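Side-chain contact in hydratase ChsH2 (PDB 4W78), which forms with ChsH1 a complex that probably acts as a MaoC-like enoyl-CoA hydratase in the breakdown of cholesterol by Mycobacterium tuberculosis: residues F[52-55]-F[56-60]. Residues are numbered along the deposited sequence; the frame is centred on the assembly and turned at random.
Sequences ILTD and TGLVQ
The carbonyl oxygen of I52 meets two groups of T56: the backbone N donates to I52 O over 3.0 Å in a nearly straight bond (163° at the hydrogen), and the hydroxyl OG1 lies equally close, 3.0 Å from I52 O. With T56 OG1 beside its own backbone N (chi1 -56°), the hydroxyl is folded back along the helix toward the preceding turn, while CG2 is carried away from it. Three further i to i+4 bonds continue the pattern, G57 to L53, L58 to T54 and V59 to D55; the shortest, L58 N to T54 O, spans 2.8 Å. On that flank T54 and L58 run side by side in the same direction, and the methyl CG2 of T54 touches CD1 of L58 at 3.7 Å. The threonine torsion (chi1 -66°) puts CG2 there and leaves OG1 hydrogen-bonded to OD1 of N51, just before the helix. CG of L58 also rests 3.2 Å from T54 O, and V59 CG2 lies 3.3 Å from D55 O, so aliphatic groups lie against both of these carbonyls. OD1 of D55 is hydrogen-bonded to NE2 of H117, on strand 116-125. All of these residues are buried: L58 packs on F19 of helix 17-26, V59 on strand 116-125, and T56 on both strand 72-80 and A65 of the ChsH1 chain. Such packing against the sheet is characteristic of the long central helix of a hot-dog fold, here the first turns of helix 52-67.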
ATOM      1  N   ILE F  52      -1.410   7.349  14.022  1.00 10.38           N
ATOM      2  CA  ILE F  52      -0.992   8.694  14.405  1.00 10.17           C
ATOM      3  C   ILE F  52      -0.216   9.389  13.278  1.00  9.89           C
ATOM      4  O   ILE F  52      -0.222  10.617  13.195  1.00 11.14           O
ATOM      5  CB  ILE F  52      -0.236   8.692  15.759  1.00 11.93           C
ATOM      6  CG1 ILE F  52      -0.182  10.117  16.350  1.00 13.99           C
ATOM      7  CG2 ILE F  52       1.139   8.054  15.617  1.00 13.87           C
ATOM      8  CD1 ILE F  52       0.230  10.104  17.811  1.00 16.75           C
ATOM      9  N   LEU F  53       0.436   8.625  12.411  1.00 10.92           N
ATOM     10  CA  LEU F  53       1.156   9.234  11.277  1.00  9.44           C
ATOM     11  C   LEU F  53       0.146   9.851  10.317  1.00 10.79           C
ATOM     12  O   LEU F  53       0.431  10.854   9.669  1.00 10.19           O
ATOM     13  CB  LEU F  53       2.055   8.229  10.533  1.00 10.96           C
ATOM     14  CG  LEU F  53       3.320   7.730  11.266  1.00 14.66           C
ATOM     15  CD1 LEU F  53       2.973   6.729  12.361  1.00 20.37           C
ATOM     16  CD2 LEU F  53       4.326   7.092  10.317  1.00 15.09           C
ATOM     17  N   THR F  54      -1.028   9.245  10.203  1.00  7.95           N
ATOM     18  CA  THR F  54      -2.087   9.813   9.377  1.00 10.23           C
ATOM     19  C   THR F  54      -2.690  11.050  10.049  1.00 12.70           C
ATOM     20  O   THR F  54      -2.957  12.043   9.375  1.00 12.42           O
ATOM     21  CB  THR F  54      -3.174   8.762   9.083  1.00 11.70           C
ATOM     22  OG1 THR F  54      -2.599   7.727   8.271  1.00 10.68           O
ATOM     23  CG2 THR F  54      -4.367   9.383   8.375  1.00 11.21           C
ATOM     24  N   ASP F  55      -2.905  11.012  11.363  1.00 11.69           N
ATOM     25  CA  ASP F  55      -3.332  12.230  12.072  1.00 12.16           C
ATOM     26  C   ASP F  55      -2.383  13.410  11.817  1.00 12.85           C
ATOM     27  O   ASP F  55      -2.828  14.536  11.551  1.00 13.48           O
ATOM     28  CB  ASP F  55      -3.450  11.989  13.579  1.00 15.07           C
ATOM     29  CG  ASP F  55      -4.661  11.162  13.947  1.00 25.03           C
ATOM     30  OD1 ASP F  55      -5.740  11.380  13.344  1.00 29.94           O
ATOM     31  OD2 ASP F  55      -4.543  10.305  14.851  1.00 24.40           O
ATOM     32  N   THR F  56      -1.078  13.158  11.912  1.00 10.05           N
ATOM     33  CA  THR F  56      -0.094  14.210  11.652  1.00 11.41           C
ATOM     34  C   THR F  56      -0.217  14.728  10.203  1.00 11.71           C
ATOM     35  O   THR F  56      -0.199  15.951   9.950  1.00 12.02           O
ATOM     36  CB  THR F  56       1.329  13.694  11.895  1.00 14.28           C
ATOM     37  OG1 THR F  56       1.425  13.173  13.231  1.00 15.47           O
ATOM     38  CG2 THR F  56       2.343  14.820  11.721  1.00 16.88           C
ATOM     39  N   GLY F  57      -0.353  13.813   9.247  1.00 10.71           N
ATOM     40  CA  GLY F  57      -0.462  14.180   7.844  1.00 11.03           C
ATOM     41  C   GLY F  57      -1.727  14.964   7.568  1.00 10.82           C
ATOM     42  O   GLY F  57      -1.709  15.910   6.777  1.00 12.32           O
ATOM     43  N   LEU F  58      -2.830  14.563   8.200  1.00 11.44           N
ATOM     44  CA  LEU F  58      -4.110  15.253   8.008  1.00 10.79           C
ATOM     45  C   LEU F  58      -4.090  16.655   8.619  1.00 12.22           C
ATOM     46  O   LEU F  58      -4.632  17.604   8.025  1.00 13.11           O
ATOM     47  CB  LEU F  58      -5.260  14.436   8.594  1.00 12.53           C
ATOM     48  CG  LEU F  58      -5.560  13.156   7.820  1.00 13.06           C
ATOM     49  CD1 LEU F  58      -6.602  12.339   8.578  1.00 15.57           C
ATOM     50  CD2 LEU F  58      -6.039  13.481   6.414  1.00 17.18           C
ATOM     51  N   VAL F  59      -3.489  16.806   9.798  1.00 12.21           N
ATOM     52  CA  VAL F  59      -3.349  18.140  10.396  1.00 10.82           C
ATOM     53  C   VAL F  59      -2.530  19.052   9.476  1.00 13.48           C
ATOM     54  O   VAL F  59      -2.887  20.231   9.260  1.00 12.96           O
ATOM     55  CB  VAL F  59      -2.711  18.053  11.799  1.00 12.78           C
ATOM     56  CG1 VAL F  59      -2.238  19.418  12.273  1.00 16.09           C
ATOM     57  CG2 VAL F  59      -3.698  17.436  12.796  1.00 16.06           C
ATOM     58  N   GLN F  60      -1.441  18.520   8.929  1.00 11.05           N
ATOM     59  CA  GLN F  60      -0.642  19.250   7.942  1.00 11.77           C
ATOM     60  C   GLN F  60      -1.478  19.672   6.750  1.00 12.14           C
ATOM     61  O   GLN F  60      -1.459  20.854   6.362  1.00 13.70           O
ATOM     62  CB  GLN F  60       0.523  18.376   7.475  1.00 12.44           C
ATOM     63  CG  GLN F  60       1.498  19.086   6.555  1.00 15.81           C
ATOM     64  CD  GLN F  60       2.626  18.179   6.169  1.00 20.27           C
ATOM     65  OE1 GLN F  60       3.699  18.221   6.759  1.00 24.67           O
ATOM     66  NE2 GLN F  60       2.384  17.340   5.185  1.00 19.05           N
TER